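Local structure of 2,3,4,5-tetrahydropyridine-2,6-dicarboxylate N-succinyltransferase (Campylobacter jejuni, 2RIJ) at residues Gly274-Leu280 with Leu299-Thr305; Val293-Leu299 with Leu309-Val315; Gly306-Gly310 with Gly351-Gly356. The protein probably catalyses the succinyl-CoA-dependent conversion of cyclic tetrahydrodipicolinate into acyclic N-succinyl-L-2-amino-6-oxopimelate, a step of lysine biosynthesis by the diaminopimelate pathway. The contacts are given in a common frame with arbitrary orientation. Where two conformers were deposited one is given. Numbering follows the deposited sequence.

How the contacts relate
Contacts 1 and 2 lie between coils of the left-handed parallel beta-helix; contact 3 joins such a coil to the loop after strand 348-350. Contact 1 (274-280 with 299-305) and contact 2 (293-299 with 309-315) use parallel strand pairs in two different sheets, that of contact 2 continuing into strand 360-364; their segments alternate along the chain, they share Leu299, and their centres are 12 Å apart. Contact 3 takes over from contact 2 at Leu309 and Gly310, its centre 10 Å from that of contact 2 and 15 Å from that of contact 1. Leu299 packs on Leu309, which in turn touches Phe362, so apolar contacts lead from the coils to strand 360-364.

Contact 1 of 3, residues Gly274-Leu280 with Leu299-Thr305; sequences GGGASIL and LGANSVT
Five backbone hydrogen bonds join 274-280 to 299-305 as parallel neighbours: Thr305 N to Ser278 O (2.8 Å), Gly274 N to Leu299 O (2.8 Å), Ser278 N to Ser303 O (2.9 Å), Asn302 N to Gly275 O (2.9 Å) and Leu280 N to Thr305 O (3.0 Å). Ser278 is in register with Val304, CA-CA 4.7 Å, and Ile279 with Thr305, 4.9 Å. Before each strand comes a type II turn, Gly274-Ala277 over Gly300-Ser303, with Gly276 and Asn302 at the positive-phi corner; Asn is among the residues that best tolerate it besides Gly. A CB on Gly274 would lie 2.6 Å from Leu299 O. Ser303, chi1 p, turns OG back to Gly300 O (2.6 Å), and a water joins Ser303 OG, Thr305 OG1 and Ser278 O. Around this, Ile279 CD1 meets Leu299 CD1 at 3.4 Å, both residues m,t, and Leu280 CG approaches Val304 CG1 at 4.3 Å. Asn302 ND2 bonds Gly276 O of the second subunit. Stacked turns and strands are characteristic of the left-handed beta-helix. Gly275, Ser278 and Ala301 are predicted to bind succinyl-CoA, so the hydrogen-bonded turns and strand start probably also line that site, where Ser278 packs on Ala301 of a neighbouring subunit.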
loop_
_atom_site.group_PDB
_atom_site.type_symbol
_atom_site.label_atom_id
_atom_site.label_comp_id
_atom_site.label_asym_id
_atom_site.label_seq_id
_atom_site.Cartn_x
_atom_site.Cartn_y
_atom_site.Cartn_z
ATOM N N GLY A 274 -6.974 4.899 27.838
ATOM C CA GLY A 274 -7.956 3.869 27.501
ATOM C C GLY A 274 -7.547 2.473 27.989
ATOM O O GLY A 274 -6.407 2.239 28.400
ATOM N N GLY A 275 -8.520 1.561 27.934
ATOM C CA GLY A 275 -8.399 0.237 28.512
ATOM C C GLY A 275 -7.232 -0.485 27.860
ATOM O O GLY A 275 -7.183 -0.646 26.643
ATOM N N GLY A 276 -6.270 -0.923 28.676
ATOM C CA GLY A 276 -5.113 -1.661 28.171
ATOM C C GLY A 276 -4.071 -0.846 27.414
ATOM O O GLY A 276 -3.126 -1.399 26.876
ATOM N N ALA A 277 -4.239 0.473 27.368
ATOM C CA ALA A 277 -3.217 1.313 26.778
ATOM C C ALA A 277 -1.954 1.263 27.636
ATOM O O ALA A 277 -1.989 1.031 28.853
ATOM C CB ALA A 277 -3.699 2.757 26.604
ATOM N N SER A 278 -0.829 1.499 26.989
ATOM C CA SER A 278 0.485 1.570 27.627
ATOM C C SER A 278 1.034 2.968 27.426
ATOM O O SER A 278 1.064 3.452 26.289
ATOM C CB SER A 278 1.474 0.585 26.967
ATOM O OG SER A 278 1.470 -0.696 27.576
ATOM N N ILE A 279 1.511 3.588 28.500
ATOM C CA ILE A 279 2.351 4.765 28.429
ATOM C C ILE A 279 3.733 4.396 28.975
ATOM O O ILE A 279 3.879 4.114 30.160
ATOM C CB ILE A 279 1.785 5.975 29.190
ATOM C CG1 ILE A 279 0.368 6.285 28.718
ATOM C CG2 ILE A 279 2.685 7.209 29.016
ATOM C CD1 ILE A 279 -0.373 7.288 29.595
ATOM N N LEU A 280 4.745 4.426 28.114
ATOM C CA LEU A 280 6.101 4.090 28.537
ATOM C C LEU A 280 6.686 5.264 29.337
ATOM O O LEU A 280 6.126 6.399 29.339
ATOM C CB LEU A 280 6.924 3.707 27.287
ATOM C CG LEU A 280 6.374 2.579 26.396
ATOM C CD1 LEU A 280 7.443 2.327 25.286
ATOM C CD2 LEU A 280 6.022 1.325 27.163
ATOM N N LEU A 299 -5.929 8.598 24.778
ATOM C CA LEU A 299 -5.135 7.428 24.375
ATOM C C LEU A 299 -6.088 6.229 24.245
ATOM O O LEU A 299 -6.696 5.793 25.209
ATOM C CB LEU A 299 -4.047 7.177 25.393
ATOM C CG LEU A 299 -3.120 8.368 25.680
ATOM C CD1 LEU A 299 -2.105 8.035 26.733
ATOM C CD2 LEU A 299 -2.428 8.962 24.412
ATOM N N GLY A 300 -6.215 5.726 23.037
ATOM C CA GLY A 300 -7.137 4.665 22.760
ATOM C C GLY A 300 -6.804 3.338 23.445
ATOM O O GLY A 300 -5.657 3.051 23.794
ATOM N N ALA A 301 -7.840 2.556 23.609
ATOM C CA ALA A 301 -7.736 1.197 24.107
ATOM C C ALA A 301 -6.658 0.446 23.320
ATOM O O ALA A 301 -6.554 0.541 22.067
ATOM C CB ALA A 301 -9.105 0.497 24.022
ATOM N N ASN A 302 -5.842 -0.305 24.052
ATOM C CA ASN A 302 -4.742 -1.090 23.503
ATOM C C ASN A 302 -3.722 -0.332 22.644
ATOM O O ASN A 302 -2.957 -0.941 21.921
ATOM C CB ASN A 302 -5.326 -2.333 22.805
ATOM C CG ASN A 302 -5.853 -3.339 23.791
ATOM O OD1 ASN A 302 -5.236 -3.560 24.842
ATOM N ND2 ASN A 302 -6.968 -3.996 23.459
ATOM N N SER A 303 -3.612 1.000 22.823
ATOM C CA SER A 303 -2.571 1.794 22.185
ATOM C C SER A 303 -1.307 1.703 22.966
ATOM O O SER A 303 -1.310 1.231 24.135
ATOM C CB SER A 303 -2.974 3.279 22.044
ATOM O OG SER A 303 -3.270 3.898 23.271
ATOM N N VAL A 304 -0.222 2.211 22.362
ATOM C CA VAL A 304 1.064 2.356 23.061
ATOM C C VAL A 304 1.611 3.718 22.739
ATOM O O VAL A 304 1.770 4.094 21.549
ATOM C CB VAL A 304 2.128 1.270 22.681
ATOM C CG1 VAL A 304 3.461 1.420 23.493
ATOM C CG2 VAL A 304 1.522 -0.152 22.760
ATOM N N THR A 305 1.911 4.452 23.783
ATOM C CA THR A 305 2.499 5.762 23.659
ATOM C C THR A 305 3.954 5.721 24.181
ATOM O O THR A 305 4.187 5.608 25.382
ATOM C CB THR A 305 1.683 6.837 24.427
ATOM O OG1 THR A 305 0.358 6.955 23.870
ATOM C CG2 THR A 305 2.364 8.214 24.322
HETATM O O HOH W 1 -1.169 4.840 24.848
#

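Contact 2 of 3, residues Val293-Leu299 with Leu309-Val315; sequences VGKACLL and LGDNCIV
Two coils of the beta-helix stack in parallel, each bending at a residue with positive phi, Ala296 (+56°) in one and Asn312 (+56°) in the next, before strands 298-299 and 314-315. Leu298 pairs with Ile314 (CA-CA 4.8 Å) and Leu299 with Val315 (4.9 Å), through Leu298 N to Cys313 O and Val315 N to Leu298 O, both 2.9 Å. At the bend, Asn312 N bonds Lys295 O and Asp311 OD1 accepts Lys295 N, each 2.8 Å. This carboxylate fills the hollow beside Gly294, its OD1 3.4 Å from Gly294 CA, where a CB would clash. Cys297, chi1 m, pushes its sulfur into the next bend: SG lies 3.1 Å from Gly310 O and accepts Cys313 N at 3.5 Å. Inside, Leu299 CD2 rests on both Leu309 CD1 and Val315 CG2, 3.7 Å from each, while Leu298 CB lies 4.2 Å from Ile314 CG1 on the opposite face. One water links Ala296 O to Cys313 O, another Ala296 O to Asn312 ND2. Chemically, polar bonds hold the bend, while aliphatic pairs pack on both faces of the strands.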
loop_
_atom_site.group_PDB
_atom_site.type_symbol
_atom_site.label_atom_id
_atom_site.label_comp_id
_atom_site.label_asym_id
_atom_site.label_seq_id
_atom_site.Cartn_x
_atom_site.Cartn_y
_atom_site.Cartn_z
ATOM N N VAL A 293 2.578 13.139 28.956
ATOM C CA VAL A 293 1.436 13.332 28.088
ATOM C C VAL A 293 0.732 14.579 28.617
ATOM O O VAL A 293 0.551 14.736 29.828
ATOM C CB VAL A 293 0.576 12.060 28.132
ATOM C CG1 VAL A 293 -0.811 12.268 27.620
ATOM C CG2 VAL A 293 1.334 10.894 27.413
ATOM N N GLY A 294 0.355 15.484 27.733
ATOM C CA GLY A 294 -0.192 16.771 28.169
ATOM C C GLY A 294 -1.657 16.693 28.552
ATOM O O GLY A 294 -2.200 15.637 28.806
ATOM N N LYS A 295 -2.293 17.860 28.597
ATOM C CA LYS A 295 -3.677 17.985 28.984
ATOM C C LYS A 295 -4.663 17.529 27.924
ATOM O O LYS A 295 -4.450 17.725 26.738
ATOM C CB LYS A 295 -3.991 19.455 29.293
ATOM C CG LYS A 295 -3.261 19.986 30.479
ATOM C CD LYS A 295 -3.760 21.380 30.827
ATOM C CE LYS A 295 -2.844 22.021 31.837
ATOM N NZ LYS A 295 -3.478 23.262 32.419
ATOM N N ALA A 296 -5.752 16.916 28.369
ATOM C CA ALA A 296 -6.833 16.540 27.487
ATOM C C ALA A 296 -6.359 15.641 26.322
ATOM O O ALA A 296 -6.815 15.781 25.202
ATOM C CB ALA A 296 -7.547 17.828 26.948
ATOM N N CYS A 297 -5.424 14.741 26.577
ATOM C CA CYS A 297 -5.048 13.768 25.574
ATOM C C CYS A 297 -5.963 12.548 25.692
ATOM O O CYS A 297 -6.424 12.230 26.788
ATOM C CB CYS A 297 -3.606 13.333 25.739
ATOM S SG CYS A 297 -2.446 14.638 25.287
ATOM N N LEU A 298 -6.216 11.901 24.560
ATOM C CA LEU A 298 -7.073 10.728 24.480
ATOM C C LEU A 298 -6.243 9.573 23.936
ATOM O O LEU A 298 -5.893 9.578 22.773
ATOM C CB LEU A 298 -8.222 11.055 23.523
ATOM C CG LEU A 298 -9.398 10.121 23.338
ATOM C CD1 LEU A 298 -9.997 9.734 24.678
ATOM C CD2 LEU A 298 -10.428 10.870 22.439
ATOM N N LEU A 299 -5.929 8.598 24.778
ATOM C CA LEU A 299 -5.135 7.428 24.375
ATOM C C LEU A 299 -6.088 6.229 24.245
ATOM O O LEU A 299 -6.696 5.793 25.209
ATOM C CB LEU A 299 -4.047 7.177 25.393
ATOM C CG LEU A 299 -3.120 8.368 25.680
ATOM C CD1 LEU A 299 -2.105 8.035 26.733
ATOM C CD2 LEU A 299 -2.428 8.962 24.412
ATOM N N LEU A 309 3.876 13.598 24.528
ATOM C CA LEU A 309 2.844 14.246 23.741
ATOM C C LEU A 309 2.523 15.585 24.390
ATOM O O LEU A 309 2.503 15.705 25.613
ATOM C CB LEU A 309 1.591 13.370 23.726
ATOM C CG LEU A 309 1.612 11.960 23.159
ATOM C CD1 LEU A 309 0.271 11.246 23.343
ATOM C CD2 LEU A 309 1.984 11.968 21.636
ATOM N N GLY A 310 2.249 16.607 23.583
ATOM C CA GLY A 310 1.758 17.874 24.100
ATOM C C GLY A 310 0.287 17.785 24.452
ATOM O O GLY A 310 -0.254 16.701 24.726
ATOM N N ASP A 311 -0.377 18.916 24.472
ATOM C CA ASP A 311 -1.774 18.963 24.820
ATOM C C ASP A 311 -2.676 18.614 23.662
ATOM O O ASP A 311 -2.352 18.833 22.516
ATOM C CB ASP A 311 -2.159 20.349 25.285
ATOM C CG ASP A 311 -1.394 20.802 26.511
ATOM O OD1 ASP A 311 -0.942 20.009 27.354
ATOM O OD2 ASP A 311 -1.230 22.018 26.620
ATOM N N ASN A 312 -3.852 18.110 23.984
ATOM C CA ASN A 312 -4.856 17.788 22.992
ATOM C C ASN A 312 -4.454 16.827 21.890
ATOM O O ASN A 312 -4.879 16.994 20.720
ATOM C CB ASN A 312 -5.344 19.083 22.355
ATOM C CG ASN A 312 -5.795 20.110 23.387
ATOM O OD1 ASN A 312 -5.245 21.191 23.474
ATOM N ND2 ASN A 312 -6.808 19.770 24.139
ATOM N N CYS A 313 -3.643 15.833 22.231
ATOM C CA CYS A 313 -3.256 14.818 21.281
ATOM C C CYS A 313 -4.172 13.602 21.393
ATOM O O CYS A 313 -4.706 13.310 22.455
ATOM C CB CYS A 313 -1.815 14.378 21.478
ATOM S SG CYS A 313 -0.571 15.638 21.117
ATOM N N ILE A 314 -4.322 12.895 20.282
ATOM C CA ILE A 314 -5.134 11.684 20.223
ATOM C C ILE A 314 -4.304 10.575 19.629
ATOM O O ILE A 314 -3.635 10.766 18.615
ATOM C CB ILE A 314 -6.360 11.861 19.365
ATOM C CG1 ILE A 314 -7.254 12.977 19.914
ATOM C CG2 ILE A 314 -7.168 10.526 19.257
ATOM C CD1 ILE A 314 -8.426 13.207 19.011
ATOM N N VAL A 315 -4.297 9.436 20.307
ATOM C CA VAL A 315 -3.725 8.193 19.772
ATOM C C VAL A 315 -4.899 7.239 19.625
ATOM O O VAL A 315 -5.568 6.877 20.596
ATOM C CB VAL A 315 -2.643 7.600 20.656
ATOM C CG1 VAL A 315 -2.096 6.288 20.075
ATOM C CG2 VAL A 315 -1.466 8.589 20.855
HETATM O O HOH W 2 -7.160 14.922 22.679
HETATM O O HOH W 3 -8.389 17.829 23.722
#

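Contact 3 of 3, residues Gly306-Gly310 with Gly351-Gly356; sequences GIPLG and GLELKG
Residues 306-310 run without regular structure from strand 304-305, Ile307 and Pro308 being extended, while 351-354 form a 3-10 turn, with Leu354 N bonded to Gly351 O at 2.9 Å, before the chain straightens at Lys355 and bends again at Gly356. The two backbones meet where Pro308 lies opposite Lys355 (CA-CA 5.0 Å) and Leu309 opposite Gly356 (4.3 Å). One hydrogen bond joins them, Gly356 N to Pro308 O, 2.9 Å and nearly straight at 167°; the same oxygen receives a CA-H...O contact from Lys355 CA at 3.4 Å. Gly356 has phi +80°, a conformation that a residue without a side chain adopts easily. Gly310 must also be small, since a CB there would fall 2.5 Å from Gly356 O. Ile307, in its p,t rotamer, sets CD1 3.3 Å from Gly351 O and CG2 3.9 Å from Leu352 N, packing against the backbone of the 3-10 turn. Pro308 CD packs 3.8 Å from Lys355 CB, whereas the lysine end leads away from the contact. Behind them, Ile307 and Leu354 both touch Phe362 of strand 360-364. The contact thus joins a beta-helix coil to the loop after strand 348-350 through one backbone bond, with Ile307 and Pro308 packing around it and glycines letting the chains come close.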
loop_
_atom_site.group_PDB
_atom_site.type_symbol
_atom_site.label_atom_id
_atom_site.label_comp_id
_atom_site.label_asym_id
_atom_site.label_seq_id
_atom_site.Cartn_x
_atom_site.Cartn_y
_atom_site.Cartn_z
ATOM N N GLY A 306 4.898 5.784 23.250
ATOM C CA GLY A 306 6.335 5.759 23.543
ATOM C C GLY A 306 7.077 7.059 23.363
ATOM O O GLY A 306 8.318 7.118 23.455
ATOM N N ILE A 307 6.336 8.151 23.197
ATOM C CA ILE A 307 6.926 9.489 23.121
ATOM C C ILE A 307 6.141 10.492 23.972
ATOM O O ILE A 307 4.966 10.284 24.235
ATOM C CB ILE A 307 6.963 10.038 21.639
ATOM C CG1 ILE A 307 5.555 10.166 21.033
ATOM C CG2 ILE A 307 7.864 9.099 20.736
ATOM C CD1 ILE A 307 5.483 10.917 19.736
ATOM N N PRO A 308 6.794 11.567 24.402
ATOM C CA PRO A 308 6.087 12.682 24.999
ATOM C C PRO A 308 5.063 13.270 24.024
ATOM O O PRO A 308 5.344 13.363 22.826
ATOM C CB PRO A 308 7.203 13.682 25.315
ATOM C CG PRO A 308 8.465 12.876 25.319
ATOM C CD PRO A 308 8.240 11.803 24.341
ATOM N N LEU A 309 3.876 13.598 24.528
ATOM C CA LEU A 309 2.844 14.246 23.741
ATOM C C LEU A 309 2.523 15.585 24.390
ATOM O O LEU A 309 2.503 15.705 25.613
ATOM C CB LEU A 309 1.591 13.370 23.726
ATOM C CG LEU A 309 1.612 11.960 23.159
ATOM C CD1 LEU A 309 0.271 11.246 23.343
ATOM C CD2 LEU A 309 1.984 11.968 21.636
ATOM N N GLY A 310 2.249 16.607 23.583
ATOM C CA GLY A 310 1.758 17.874 24.100
ATOM C C GLY A 310 0.287 17.785 24.452
ATOM O O GLY A 310 -0.254 16.701 24.726
ATOM N N GLY A 351 8.373 9.114 15.211
ATOM C CA GLY A 351 7.793 9.442 16.527
ATOM C C GLY A 351 8.624 10.406 17.359
ATOM O O GLY A 351 8.135 11.417 17.807
ATOM N N LEU A 352 9.905 10.101 17.557
ATOM C CA LEU A 352 10.747 10.924 18.393
ATOM C C LEU A 352 10.866 12.362 17.934
ATOM O O LEU A 352 10.969 13.279 18.758
ATOM C CB LEU A 352 12.139 10.280 18.520
ATOM C CG LEU A 352 13.091 10.862 19.559
ATOM C CD1 LEU A 352 12.536 10.743 20.965
ATOM C CD2 LEU A 352 14.429 10.096 19.402
ATOM N N GLU A 353 10.804 12.593 16.627
ATOM C CA GLU A 353 10.858 13.953 16.138
ATOM C C GLU A 353 9.647 14.749 16.515
ATOM O O GLU A 353 9.725 15.957 16.546
ATOM C CB GLU A 353 10.980 13.997 14.622
ATOM C CG GLU A 353 12.186 13.251 14.082
ATOM C CD GLU A 353 12.246 13.354 12.573
ATOM O OE1 GLU A 353 12.765 14.383 12.085
ATOM O OE2 GLU A 353 11.763 12.423 11.879
ATOM N N LEU A 354 8.516 14.070 16.738
ATOM C CA LEU A 354 7.243 14.742 16.984
ATOM C C LEU A 354 6.960 14.956 18.460
ATOM O O LEU A 354 5.891 15.423 18.833
ATOM C CB LEU A 354 6.106 13.916 16.411
ATOM C CG LEU A 354 6.153 13.669 14.900
ATOM C CD1 LEU A 354 5.234 12.470 14.493
ATOM C CD2 LEU A 354 5.834 15.032 14.140
ATOM N N LYS A 355 7.929 14.652 19.308
ATOM C CA LYS A 355 7.681 14.640 20.719
ATOM C C LYS A 355 7.268 16.019 21.235
ATOM O O LYS A 355 7.805 17.069 20.814
ATOM C CB LYS A 355 8.897 14.125 21.440
ATOM C CG LYS A 355 10.105 15.019 21.356
ATOM C CD LYS A 355 11.213 14.352 22.176
ATOM C CE LYS A 355 12.323 15.295 22.487
ATOM N NZ LYS A 355 13.240 15.279 21.352
ATOM N N GLY A 356 6.294 16.006 22.128
ATOM C CA GLY A 356 5.879 17.206 22.827
ATOM C C GLY A 356 4.963 18.117 22.031
ATOM O O GLY A 356 4.475 19.081 22.566
#